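Local coordinates for protein sucrose 6(F)-phosphate phosphorylase (Thermoanaerobacterium thermosaccharolyticum DSM 571, PDB 6S9V) that is a phosphorylase built, like other members of the alpha-amylase family, round a TIM-barrel domain of eight parallel strands, at residues Pro137-Gly140 with Asp141-Met145; Ile217-Ile220 with Gly221-Cys224; Ile270-Phe273 with Ile274-Phe277; Thr363-Ala367 with Leu368-Asp372; Asp402-Ala405 with Val406-Lys410. All coordinates share one frame; numbering follows the deposited sequence.

Contact 1: residues Pro137-Gly140 with Asp141-Met145; sequences PVKG and DIEKM
Lys139 and Glu143, one helical turn apart, form the charged part of this local contact on the short helix 139-142 and the turn behind it. Lys139 NZ lies 3.0 Å from Glu143 OE2, a salt bridge made on the syn side of the carboxylate but 34° out of its plane. The lysine folds back to reach it: chi3 (64°) and chi4 (66°) both bend the chain, whose CG also passes 3.3 Å from Glu143 OE2.

Backbone bonds form the second group. Val138, at the N-cap position, offers its carbonyl O to Ile142 N at 3.0 Å, and a weak bond from Asp141 N reaches the same oxygen. Glu143 N to Lys139 O, at 2.9 Å, continues the helical pattern, and Ile142 to Met145 make a type I turn.

Van der Waals contact completes the set. Val138 CB meets Asp141 OD2 at 3.5 Å, and that oxygen takes its hydrogen bond from the indole NE1 of Trp132. Ile142 CG1 comes 3.2 Å from Val138 O, while its side chain packs on Trp132 and Trp168.

The chemistry is thus split: an ion pair on an exposed flank, whose strength water probably reduces, and a buried isoleucine beneath.

Contact 2: residues Ile217-Ile220 with Gly221-Cys224; sequences IKKI and GTSC
Thr222 and Lys219 meet with their side chains running obliquely past each other: the methyl CG2 of Thr222 touches Lys219 CD at 3.6 Å, and its hydroxyl turns to the lysine backbone instead. With chi1 at 77°, OG1 stands between the backbone N and the carbonyl carbon of its own residue. From there it donates to Lys219 O over 2.8 Å, in the carbonyl plane and on a lone pair. Thr222 N reaches the same oxygen at 3.1 Å, tilted 30° from that plane, and closes the type II beta turn Lys219-Thr222. Gly221 is the third residue of the turn, at positive phi.

OG1 also accepts from Cys224 N at 3.0 Å, an ST turn. The thiol of Cys224 lies against the lysine backbone, SG accepting from Lys219 N at 3.5 Å with an N-H...S angle of 155°. The lysine chain itself leads away, to a salt bridge with Glu230.

Two donors grip one carbonyl, while the threonine hydroxyl both gives and receives; the bend in this loop between strand 207-210 and helix 230-244 therefore rests on side-chain as well as backbone bonds.

Contact 3: residues Ile270-Phe273 with Ile274-Phe277; sequences IYDF and ILPF
Asp272 caps the start of helix 275-285 in a buried contact where the barrel strand 269-271 hands over to the helix that follows it. Its carboxylate oxygen OD1 accepts from Leu275 N at 2.9 Å and from Ile274 N at 3.2 Å. Ile274 N lies nearly along the C-O axis, whereas Leu275 N sits above the carboxylate plane, 45° out of it. CG is anti to the backbone N of Asp272 (chi1 -169°), which swings the carboxylate over the first amides and sets CG 3.6 Å from Leu275 CB.

This is a beta-to-alpha connection of the TIM barrel, strand 269-271 being sixth of eight in the parallel sheet. The aspartate is tied to more than the cap, since Tyr294 OH also bonds OD1 and Arg298 makes a salt bridge to OD2; the negative charge probably also suits the helix dipole.

On the Phe273 side a water bridges the turn, donating to Phe273 O at 2.7 Å and accepting from Phe277 N at 2.9 Å. Pro276 closes against the backbone, its CD 3.4 Å from Asp272 O. The Phe273 ring stacks with His254, and Tyr271 CB lies over one face, offset toward the rim.

Contact 4: residues Thr363-Ala367 with Leu368-Asp372; sequences TYYSA and LNCDD
The chi1 of Tyr365 (-178°) places CG anti to the backbone N and carries the ring back over Cys370, while Asp372 holds its carboxylate at the ring's hydroxyl end. Cys370 CA then lies over the centre of one ring face, 3.6 Å from the centroid and 14° off the normal, a CH-pi contact. Its sulfur approaches the same ring obliquely, SG being 4.4 Å from the centroid. At the ring edge Tyr365 OH donates to Asp372 OD1 over 2.6 Å, with ring and carboxylate planes 31° apart.

The backbone here forms a Schellman motif that ends helix 364-367: Cys370 N bonds Tyr365 O at 2.9 Å and Asn369 N bonds Ser366 O at 2.9 Å, with Asn369 at positive phi as the C-prime residue. At the helix end, Leu368 CD1 touches Tyr364 CE2 at 3.9 Å. Asp371 caps the next helix through Ala374 N.

One tyrosine therefore spans the break between two helices, its backbone oxygen closing the first and its hydroxyl tied to the opening turn of the second, where the short bond would probably stabilise the aspartate as an anion.

Contact 5: residues Asp402-Ala405 with Val406-Lys410; sequences DFEA and VKKTK
Lys408 runs alongside Glu404, one turn earlier on helix 403-409, with both side chains pointing the same way. Its CB starts 3.4 Å from Glu404 O and CG stays near that oxygen at 3.5 Å. With CG anti to the carbonyl carbon (chi1 -78°) and the next torsions extended, the chain keeps alongside Glu404 until CE arrives 3.1 Å from Glu404 OE2, also touching Glu404 CG. Only the last torsion bends (chi4 -69°), leaving NZ 3.9 Å from OE2: a long salt bridge, in which the methylene is nearer to the carboxylate than the ammonium group is.

Asp402 is the N-cap of the helix. Its OD1 accepts from Ala405 N at 3.1 Å, with the donor well above the carboxylate plane; its OD2 is bonded by His418. The carbonyl of Ala405 has two donors, Thr409 OG1 at 2.6 Å and Thr409 N at 3.0 Å, which come from opposite faces of its plane. The threonine hydroxyl in turn accepts from Glu411 N, just past the helix.

The helix follows helix 393-396, which itself comes directly after the last barrel strand, 388-392. A loop packs on one side of it: Ile415 meets Val406 and Phe403, and Glu414 meets Ala405 and Thr409, while the Glu404-Lys408 pair lies on the exposed face.

Overall arrangement
The five contacts follow one another along a single chain, each closing before the next opens. Contacts 1 and 2, centres about 10 Å apart, touch through Asp141 OD2 and Ile220 CG2 at 3.3 Å and lie well away from the chain centre; contacts 1 to 3 all belong to the alpha-amylase catalytic domain. Contact 3 is the most central, at the end of barrel strand 269-271. It is joined to contact 4, about 18 Å away between centres, by a probable hydrogen bond from Tyr364 OH to Pro276 O. Contact 5 lies about 5 Å from contact 4 at nearest atoms. Contacts 2 and 4 sit on opposite sides of the chain centre, and contact 3 alone of the five lies on a barrel strand.

Contact 1: residues Pro137-Gly140 with Asp141-Met145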
loop_
_atom_site.group_PDB
_atom_site.type_symbol
_atom_site.label_atom_id
_atom_site.label_comp_id
_atom_site.label_asym_id
_atom_site.label_seq_id
_atom_site.Cartn_x
_atom_site.Cartn_y
_atom_site.Cartn_z
ATOM N N PRO A 137 -24.848 -17.788 12.786
ATOM C CA PRO A 137 -24.791 -17.011 11.543
ATOM C C PRO A 137 -26.048 -17.204 10.707
ATOM O O PRO A 137 -26.678 -18.264 10.720
ATOM C CB PRO A 137 -23.556 -17.567 10.824
ATOM C CG PRO A 137 -23.358 -18.919 11.388
ATOM C CD PRO A 137 -23.846 -18.868 12.810
ATOM N N VAL A 138 -26.401 -16.159 9.969
ATOM C CA VAL A 138 -27.593 -16.140 9.123
ATOM C C VAL A 138 -27.128 -16.008 7.682
ATOM O O VAL A 138 -26.453 -15.032 7.332
ATOM C CB VAL A 138 -28.544 -14.995 9.505
ATOM C CG1 VAL A 138 -29.743 -14.954 8.571
ATOM C CG2 VAL A 138 -29.001 -15.145 10.952
ATOM N N LYS A 139 -27.483 -16.990 6.846
ATOM C CA LYS A 139 -26.966 -17.012 5.483
ATOM C C LYS A 139 -27.362 -15.746 4.735
ATOM O O LYS A 139 -26.538 -15.143 4.040
ATOM C CB LYS A 139 -27.473 -18.238 4.723
ATOM C CG LYS A 139 -26.909 -18.323 3.301
ATOM C CD LYS A 139 -27.035 -19.714 2.684
ATOM C CE LYS A 139 -28.488 -20.124 2.497
ATOM N NZ LYS A 139 -29.158 -19.250 1.487
ATOM N N GLY A 140 -28.626 -15.331 4.864
ATOM C CA GLY A 140 -29.083 -14.148 4.160
ATOM C C GLY A 140 -28.296 -12.909 4.527
ATOM O O GLY A 140 -28.060 -12.044 3.679
ATOM N N ASP A 141 -27.867 -12.805 5.786
ATOM C CA ASP A 141 -27.053 -11.666 6.192
ATOM C C ASP A 141 -25.639 -11.777 5.635
ATOM O O ASP A 141 -25.064 -10.779 5.184
ATOM C CB ASP A 141 -27.025 -11.556 7.717
ATOM C CG ASP A 141 -28.382 -11.224 8.306
ATOM O OD1 ASP A 141 -29.229 -10.672 7.572
ATOM O OD2 ASP A 141 -28.598 -11.501 9.505
ATOM N N ILE A 142 -25.062 -12.983 5.655
ATOM C CA ILE A 142 -23.725 -13.181 5.101
ATOM C C ILE A 142 -23.714 -12.836 3.617
ATOM O O ILE A 142 -22.745 -12.263 3.100
ATOM C CB ILE A 142 -23.255 -14.629 5.335
ATOM C CG1 ILE A 142 -23.271 -14.990 6.822
ATOM C CG2 ILE A 142 -21.867 -14.828 4.752
ATOM C CD1 ILE A 142 -22.491 -14.044 7.700
ATOM N N GLU A 143 -24.791 -13.184 2.909
ATOM C CA GLU A 143 -24.873 -12.952 1.472
ATOM C C GLU A 143 -24.812 -11.474 1.117
ATOM O O GLU A 143 -24.470 -11.139 -0.023
ATOM C CB GLU A 143 -26.162 -13.580 0.934
ATOM C CG GLU A 143 -26.150 -15.104 0.950
ATOM C CD GLU A 143 -27.516 -15.714 0.679
ATOM O OE1 GLU A 143 -28.525 -14.979 0.725
ATOM O OE2 GLU A 143 -27.580 -16.934 0.423
ATOM N N LYS A 144 -25.130 -10.582 2.056
ATOM C CA LYS A 144 -25.029 -9.149 1.809
ATOM C C LYS A 144 -23.620 -8.608 2.014
ATOM O O LYS A 144 -23.367 -7.434 1.710
ATOM C CB LYS A 144 -25.988 -8.379 2.720
ATOM C CG LYS A 144 -27.461 -8.711 2.526
ATOM C CD LYS A 144 -28.325 -7.900 3.482
ATOM C CE LYS A 144 -29.799 -8.270 3.371
ATOM N NZ LYS A 144 -30.627 -7.498 4.339
ATOM N N MET A 145 -22.700 -9.420 2.514
ATOM C CA MET A 145 -21.398 -8.919 2.916
ATOM C C MET A 145 -20.390 -9.021 1.783
ATOM O O MET A 145 -20.477 -9.895 0.918
ATOM C CB MET A 145 -20.883 -9.689 4.131
ATOM C CG MET A 145 -21.763 -9.546 5.354
ATOM S SD MET A 145 -21.176 -10.534 6.738
ATOM C CE MET A 145 -22.497 -10.215 7.910
#

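Contact 2: residues Ile217-Ile220 with Gly221-Cys224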
loop_
_atom_site.group_PDB
_atom_site.type_symbol
_atom_site.label_atom_id
_atom_site.label_comp_id
_atom_site.label_asym_id
_atom_site.label_seq_id
_atom_site.Cartn_x
_atom_site.Cartn_y
_atom_site.Cartn_z
ATOM N N ILE A 217 -15.592 -1.993 10.689
ATOM C CA ILE A 217 -16.969 -1.901 11.168
ATOM C C ILE A 217 -17.787 -3.038 10.566
ATOM O O ILE A 217 -17.941 -3.133 9.340
ATOM C CB ILE A 217 -17.609 -0.543 10.833
ATOM C CG1 ILE A 217 -16.802 0.611 11.438
ATOM C CG2 ILE A 217 -19.064 -0.502 11.326
ATOM C CD1 ILE A 217 -16.614 0.534 12.953
ATOM N N LYS A 218 -18.324 -3.887 11.432
ATOM C CA LYS A 218 -19.267 -4.924 11.039
ATOM C C LYS A 218 -20.661 -4.480 11.456
ATOM O O LYS A 218 -20.864 -4.051 12.597
ATOM C CB LYS A 218 -18.928 -6.266 11.683
ATOM C CG LYS A 218 -17.731 -6.988 11.062
ATOM C CD LYS A 218 -16.432 -6.248 11.330
ATOM C CE LYS A 218 -15.240 -7.116 10.999
ATOM N NZ LYS A 218 -13.962 -6.381 11.124
ATOM N N LYS A 219 -21.608 -4.560 10.530
ATOM C CA LYS A 219 -22.996 -4.229 10.840
ATOM C C LYS A 219 -23.894 -5.133 10.015
ATOM O O LYS A 219 -23.820 -5.114 8.782
ATOM C CB LYS A 219 -23.296 -2.755 10.545
ATOM C CG LYS A 219 -24.705 -2.308 10.936
ATOM C CD LYS A 219 -24.998 -0.889 10.454
ATOM C CE LYS A 219 -24.469 0.159 11.424
ATOM N NZ LYS A 219 -25.058 1.508 11.177
ATOM N N ILE A 220 -24.752 -5.903 10.689
ATOM C CA ILE A 220 -25.652 -6.801 9.979
ATOM C C ILE A 220 -26.568 -5.977 9.088
ATOM O O ILE A 220 -27.080 -4.923 9.489
ATOM C CB ILE A 220 -26.463 -7.657 10.964
ATOM C CG1 ILE A 220 -25.539 -8.572 11.772
ATOM C CG2 ILE A 220 -27.503 -8.488 10.219
ATOM C CD1 ILE A 220 -24.607 -9.418 10.932
ATOM N N GLY A 221 -26.785 -6.460 7.869
ATOM C CA GLY A 221 -27.568 -5.747 6.887
ATOM C C GLY A 221 -26.764 -4.888 5.939
ATOM O O GLY A 221 -27.318 -4.419 4.932
ATOM N N THR A 222 -25.479 -4.677 6.211
ATOM C CA THR A 222 -24.599 -3.916 5.339
ATOM C C THR A 222 -23.572 -4.849 4.711
ATOM O O THR A 222 -23.469 -6.031 5.064
ATOM C CB THR A 222 -23.869 -2.806 6.105
ATOM O OG1 THR A 222 -22.795 -3.378 6.868
ATOM C CG2 THR A 222 -24.801 -2.080 7.048
ATOM N N SER A 223 -22.778 -4.290 3.792
ATOM C CA SER A 223 -21.673 -5.033 3.198
ATOM C C SER A 223 -20.557 -5.298 4.195
ATOM O O SER A 223 -19.693 -6.141 3.937
ATOM C CB SER A 223 -21.094 -4.262 2.009
ATOM O OG SER A 223 -20.508 -3.051 2.449
ATOM N N CYS A 224 -20.553 -4.587 5.322
ATOM C CA CYS A 224 -19.453 -4.616 6.278
ATOM C C CYS A 224 -18.156 -4.120 5.652
ATOM O O CYS A 224 -17.063 -4.524 6.064
ATOM C CB CYS A 224 -19.268 -6.014 6.863
ATOM S SG CYS A 224 -20.731 -6.557 7.771
#

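Contact 3: residues Ile270-Phe273 with Ile274-Phe277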
loop_
_atom_site.group_PDB
_atom_site.type_symbol
_atom_site.label_atom_id
_atom_site.label_comp_id
_atom_site.label_asym_id
_atom_site.label_seq_id
_atom_site.Cartn_x
_atom_site.Cartn_y
_atom_site.Cartn_z
ATOM N N ILE A 270 -4.407 9.253 1.814
ATOM C CA ILE A 270 -4.811 8.050 1.098
ATOM C C ILE A 270 -3.721 7.643 0.116
ATOM O O ILE A 270 -2.803 8.401 -0.197
ATOM C CB ILE A 270 -6.144 8.231 0.338
ATOM C CG1 ILE A 270 -6.006 9.328 -0.725
ATOM C CG2 ILE A 270 -7.277 8.550 1.313
ATOM C CD1 ILE A 270 -7.171 9.400 -1.696
ATOM N N TYR A 271 -3.871 6.424 -0.402
ATOM C CA TYR A 271 -3.052 5.939 -1.497
ATOM C C TYR A 271 -3.719 6.255 -2.828
ATOM O O TYR A 271 -4.940 6.140 -2.970
ATOM C CB TYR A 271 -2.851 4.430 -1.413
ATOM C CG TYR A 271 -1.855 3.971 -0.387
ATOM C CD1 TYR A 271 -0.490 4.093 -0.619
ATOM C CD2 TYR A 271 -2.275 3.386 0.797
ATOM C CE1 TYR A 271 0.430 3.655 0.311
ATOM C CE2 TYR A 271 -1.365 2.949 1.736
ATOM C CZ TYR A 271 -0.012 3.083 1.485
ATOM O OH TYR A 271 0.902 2.653 2.413
ATOM N N ASP A 272 -2.910 6.595 -3.817
ATOM C CA ASP A 272 -3.417 6.789 -5.171
ATOM C C ASP A 272 -3.505 5.415 -5.832
ATOM O O ASP A 272 -2.540 4.920 -6.407
ATOM C CB ASP A 272 -2.519 7.736 -5.954
ATOM C CG ASP A 272 -3.147 8.170 -7.269
ATOM O OD1 ASP A 272 -3.984 7.411 -7.797
ATOM O OD2 ASP A 272 -2.822 9.274 -7.761
ATOM N N PHE A 273 -4.674 4.784 -5.728
ATOM C CA PHE A 273 -4.890 3.465 -6.319
ATOM C C PHE A 273 -5.454 3.526 -7.734
ATOM O O PHE A 273 -5.744 2.474 -8.321
ATOM C CB PHE A 273 -5.811 2.637 -5.421
ATOM C CG PHE A 273 -5.133 2.105 -4.162
ATOM C CD1 PHE A 273 -3.846 1.564 -4.203
ATOM C CD2 PHE A 273 -5.789 2.157 -2.944
ATOM C CE1 PHE A 273 -3.241 1.071 -3.054
ATOM C CE2 PHE A 273 -5.190 1.669 -1.789
ATOM C CZ PHE A 273 -3.918 1.129 -1.838
ATOM N N ILE A 274 -5.604 4.719 -8.297
ATOM C CA ILE A 274 -6.086 4.891 -9.667
ATOM C C ILE A 274 -4.915 5.068 -10.629
ATOM O O ILE A 274 -4.976 4.609 -11.781
ATOM C CB ILE A 274 -7.054 6.080 -9.742
ATOM C CG1 ILE A 274 -8.352 5.751 -9.001
ATOM C CG2 ILE A 274 -7.371 6.449 -11.183
ATOM C CD1 ILE A 274 -9.179 6.965 -8.646
ATOM N N LEU A 275 -3.852 5.733 -10.177
ATOM C CA LEU A 275 -2.716 5.995 -11.056
ATOM C C LEU A 275 -2.041 4.736 -11.594
ATOM O O LEU A 275 -1.594 4.764 -12.754
ATOM C CB LEU A 275 -1.685 6.851 -10.316
ATOM C CG LEU A 275 -0.559 7.455 -11.151
ATOM C CD1 LEU A 275 -1.057 8.534 -12.092
ATOM C CD2 LEU A 275 0.534 7.994 -10.232
ATOM N N PRO A 276 -1.877 3.650 -10.831
ATOM C CA PRO A 276 -1.138 2.492 -11.391
ATOM C C PRO A 276 -1.746 1.967 -12.685
ATOM O O PRO A 276 -1.032 1.798 -13.685
ATOM C CB PRO A 276 -1.178 1.466 -10.247
ATOM C CG PRO A 276 -1.331 2.313 -8.993
ATOM C CD PRO A 276 -2.222 3.453 -9.413
ATOM N N PHE A 277 -3.056 1.712 -12.697
ATOM C CA PHE A 277 -3.721 1.292 -13.929
ATOM C C PHE A 277 -3.718 2.407 -14.967
ATOM O O PHE A 277 -3.514 2.154 -16.160
ATOM C CB PHE A 277 -5.163 0.862 -13.626
ATOM C CG PHE A 277 -5.920 0.366 -14.837
ATOM C CD1 PHE A 277 -6.478 1.258 -15.750
ATOM C CD2 PHE A 277 -6.082 -0.988 -15.053
ATOM C CE1 PHE A 277 -7.167 0.792 -16.872
ATOM C CE2 PHE A 277 -6.766 -1.462 -16.163
ATOM C CZ PHE A 277 -7.313 -0.581 -17.070
HETATM O O HOH W 1 -4.731 1.080 -10.427
#

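Contact 4: residues Thr363-Ala367 with Leu368-Asp372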
loop_
_atom_site.group_PDB
_atom_site.type_symbol
_atom_site.label_atom_id
_atom_site.label_comp_id
_atom_site.label_asym_id
_atom_site.label_seq_id
_atom_site.Cartn_x
_atom_site.Cartn_y
_atom_site.Cartn_z
ATOM N N THR A 363 4.800 -7.902 -11.886
ATOM C CA THR A 363 5.741 -6.802 -11.655
ATOM C C THR A 363 5.440 -5.692 -12.659
ATOM O O THR A 363 4.967 -5.947 -13.768
ATOM C CB THR A 363 7.209 -7.237 -11.760
ATOM O OG1 THR A 363 7.582 -7.428 -13.132
ATOM C CG2 THR A 363 7.451 -8.513 -10.964
ATOM N N TYR A 364 5.668 -4.443 -12.251
ATOM C CA TYR A 364 5.286 -3.343 -13.131
ATOM C C TYR A 364 6.146 -3.327 -14.388
ATOM O O TYR A 364 5.649 -3.050 -15.487
ATOM C CB TYR A 364 5.360 -2.017 -12.384
ATOM C CG TYR A 364 4.356 -1.012 -12.891
ATOM C CD1 TYR A 364 3.073 -0.950 -12.356
ATOM C CD2 TYR A 364 4.682 -0.142 -13.919
ATOM C CE1 TYR A 364 2.148 -0.036 -12.826
ATOM C CE2 TYR A 364 3.773 0.769 -14.396
ATOM C CZ TYR A 364 2.503 0.823 -13.850
ATOM O OH TYR A 364 1.599 1.746 -14.336
ATOM N N TYR A 365 7.431 -3.657 -14.251
ATOM C CA TYR A 365 8.319 -3.754 -15.402
ATOM C C TYR A 365 7.851 -4.835 -16.368
ATOM O O TYR A 365 7.810 -4.609 -17.585
ATOM C CB TYR A 365 9.736 -4.016 -14.892
ATOM C CG TYR A 365 10.824 -4.094 -15.933
ATOM C CD1 TYR A 365 11.176 -2.987 -16.699
ATOM C CD2 TYR A 365 11.540 -5.266 -16.110
ATOM C CE1 TYR A 365 12.209 -3.062 -17.631
ATOM C CE2 TYR A 365 12.563 -5.351 -17.033
ATOM C CZ TYR A 365 12.888 -4.256 -17.796
ATOM O OH TYR A 365 13.912 -4.359 -18.711
ATOM N N SER A 366 7.461 -6.004 -15.848
ATOM C CA SER A 366 6.920 -7.055 -16.713
ATOM C C SER A 366 5.609 -6.619 -17.364
ATOM O O SER A 366 5.326 -6.976 -18.519
ATOM C CB SER A 366 6.695 -8.342 -15.914
ATOM O OG SER A 366 7.914 -8.997 -15.610
ATOM N N ALA A 367 4.794 -5.851 -16.634
ATOM C CA ALA A 367 3.524 -5.383 -17.178
ATOM C C ALA A 367 3.729 -4.481 -18.386
ATOM O O ALA A 367 2.881 -4.447 -19.284
ATOM C CB ALA A 367 2.732 -4.645 -16.099
ATOM N N LEU A 368 4.845 -3.758 -18.434
ATOM C CA LEU A 368 5.205 -2.923 -19.573
ATOM C C LEU A 368 6.050 -3.668 -20.602
ATOM O O LEU A 368 6.725 -3.035 -21.421
ATOM C CB LEU A 368 5.934 -1.668 -19.098
ATOM C CG LEU A 368 5.017 -0.734 -18.305
ATOM C CD1 LEU A 368 5.822 0.403 -17.660
ATOM C CD2 LEU A 368 3.924 -0.176 -19.201
ATOM N N ASN A 369 6.025 -4.996 -20.572
ATOM C CA ASN A 369 6.752 -5.814 -21.543
ATOM C C ASN A 369 8.259 -5.600 -21.440
ATOM O O ASN A 369 8.997 -5.748 -22.422
ATOM C CB ASN A 369 6.255 -5.518 -22.961
ATOM C CG ASN A 369 5.958 -6.777 -23.750
ATOM O OD1 ASN A 369 6.252 -7.889 -23.313
ATOM N ND2 ASN A 369 5.372 -6.600 -24.923
ATOM N N CYS A 370 8.725 -5.243 -20.243
ATOM C CA CYS A 370 10.144 -5.015 -19.967
ATOM C C CYS A 370 10.731 -3.931 -20.867
ATOM O O CYS A 370 11.939 -3.902 -21.120
ATOM C CB CYS A 370 10.951 -6.314 -20.088
ATOM S SG CYS A 370 10.326 -7.644 -19.035
ATOM N N ASP A 371 9.880 -3.008 -21.301
ATOM C CA ASP A 371 10.256 -1.876 -22.146
ATOM C C ASP A 371 10.887 -0.820 -21.247
ATOM O O ASP A 371 10.181 -0.064 -20.574
ATOM C CB ASP A 371 9.007 -1.344 -22.842
ATOM C CG ASP A 371 9.284 -0.226 -23.831
ATOM O OD1 ASP A 371 10.300 0.485 -23.714
ATOM O OD2 ASP A 371 8.405 -0.005 -24.694
ATOM N N ASP A 372 12.224 -0.764 -21.238
ATOM C CA ASP A 372 12.936 0.154 -20.349
ATOM C C ASP A 372 12.443 1.582 -20.517
ATOM O O ASP A 372 12.221 2.302 -19.538
ATOM C CB ASP A 372 14.438 0.129 -20.642
ATOM C CG ASP A 372 15.121 -1.151 -20.205
ATOM O OD1 ASP A 372 14.452 -2.059 -19.684
ATOM O OD2 ASP A 372 16.354 -1.248 -20.418
#

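Contact 5: residues Asp402-Ala405 with Val406-Lys410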
loop_
_atom_site.group_PDB
_atom_site.type_symbol
_atom_site.label_atom_id
_atom_site.label_comp_id
_atom_site.label_asym_id
_atom_site.label_seq_id
_atom_site.Cartn_x
_atom_site.Cartn_y
_atom_site.Cartn_z
ATOM N N ASP A 402 8.242 -13.404 -10.972
ATOM C CA ASP A 402 8.892 -14.529 -10.294
ATOM C C ASP A 402 7.991 -15.752 -10.428
ATOM O O ASP A 402 7.194 -16.089 -9.549
ATOM C CB ASP A 402 9.175 -14.168 -8.839
ATOM C CG ASP A 402 10.024 -15.204 -8.115
ATOM O OD1 ASP A 402 10.235 -16.311 -8.649
ATOM O OD2 ASP A 402 10.489 -14.889 -6.995
ATOM N N PHE A 403 8.127 -16.432 -11.573
ATOM C CA PHE A 403 7.318 -17.618 -11.828
ATOM C C PHE A 403 7.700 -18.776 -10.913
ATOM O O PHE A 403 6.836 -19.586 -10.555
ATOM C CB PHE A 403 7.445 -18.048 -13.294
ATOM C CG PHE A 403 6.876 -17.058 -14.262
ATOM C CD1 PHE A 403 5.544 -16.685 -14.184
ATOM C CD2 PHE A 403 7.666 -16.503 -15.251
ATOM C CE1 PHE A 403 5.014 -15.771 -15.071
ATOM C CE2 PHE A 403 7.139 -15.589 -16.144
ATOM C CZ PHE A 403 5.810 -15.224 -16.054
ATOM N N GLU A 404 8.974 -18.879 -10.525
ATOM C CA GLU A 404 9.372 -19.960 -9.630
ATOM C C GLU A 404 8.605 -19.885 -8.319
ATOM O O GLU A 404 8.085 -20.896 -7.830
ATOM C CB GLU A 404 10.876 -19.905 -9.349
ATOM C CG GLU A 404 11.320 -20.985 -8.362
ATOM C CD GLU A 404 12.793 -20.927 -8.018
ATOM O OE1 GLU A 404 13.385 -19.828 -8.078
ATOM O OE2 GLU A 404 13.348 -21.989 -7.663
ATOM N N ALA A 405 8.516 -18.686 -7.736
ATOM C CA ALA A 405 7.800 -18.523 -6.477
ATOM C C ALA A 405 6.318 -18.825 -6.651
ATOM O O ALA A 405 5.672 -19.359 -5.741
ATOM C CB ALA A 405 8.008 -17.110 -5.935
ATOM N N VAL A 406 5.756 -18.484 -7.816
ATOM C CA VAL A 406 4.357 -18.804 -8.082
ATOM C C VAL A 406 4.169 -20.309 -8.178
ATOM O O VAL A 406 3.257 -20.877 -7.565
ATOM C CB VAL A 406 3.877 -18.104 -9.367
ATOM C CG1 VAL A 406 2.486 -18.575 -9.727
ATOM C CG2 VAL A 406 3.896 -16.585 -9.195
ATOM N N LYS A 407 5.020 -20.980 -8.959
ATOM C CA LYS A 407 4.885 -22.425 -9.123
ATOM C C LYS A 407 5.090 -23.156 -7.801
ATOM O O LYS A 407 4.369 -24.117 -7.500
ATOM C CB LYS A 407 5.873 -22.945 -10.168
ATOM C CG LYS A 407 5.702 -24.443 -10.450
ATOM C CD LYS A 407 6.785 -25.014 -11.354
ATOM C CE LYS A 407 6.744 -24.409 -12.746
ATOM N NZ LYS A 407 7.577 -25.183 -13.713
ATOM N N LYS A 408 6.071 -22.728 -7.004
ATOM C CA LYS A 408 6.383 -23.445 -5.772
ATOM C C LYS A 408 5.331 -23.199 -4.697
ATOM O O LYS A 408 4.883 -24.140 -4.031
ATOM C CB LYS A 408 7.769 -23.050 -5.257
ATOM C CG LYS A 408 8.925 -23.712 -5.993
ATOM C CD LYS A 408 10.205 -23.641 -5.161
ATOM C CE LYS A 408 11.457 -23.864 -6.001
ATOM N NZ LYS A 408 11.569 -25.266 -6.494
ATOM N N THR A 409 4.924 -21.944 -4.507
ATOM C CA THR A 409 4.001 -21.619 -3.428
ATOM C C THR A 409 2.542 -21.688 -3.849
ATOM O O THR A 409 1.664 -21.726 -2.983
ATOM C CB THR A 409 4.274 -20.211 -2.880
ATOM O OG1 THR A 409 3.889 -19.222 -3.851
ATOM C CG2 THR A 409 5.743 -20.045 -2.536
ATOM N N LYS A 410 2.260 -21.692 -5.149
ATOM C CA LYS A 410 0.891 -21.621 -5.652
ATOM C C LYS A 410 0.178 -20.356 -5.179
ATOM O O LYS A 410 -1.055 -20.301 -5.173
ATOM C CB LYS A 410 0.090 -22.865 -5.255
ATOM C CG LYS A 410 0.633 -24.173 -5.822
ATOM C CD LYS A 410 0.618 -24.167 -7.348
ATOM C CE LYS A 410 1.006 -25.521 -7.922
ATOM N NZ LYS A 410 2.417 -25.880 -7.622
#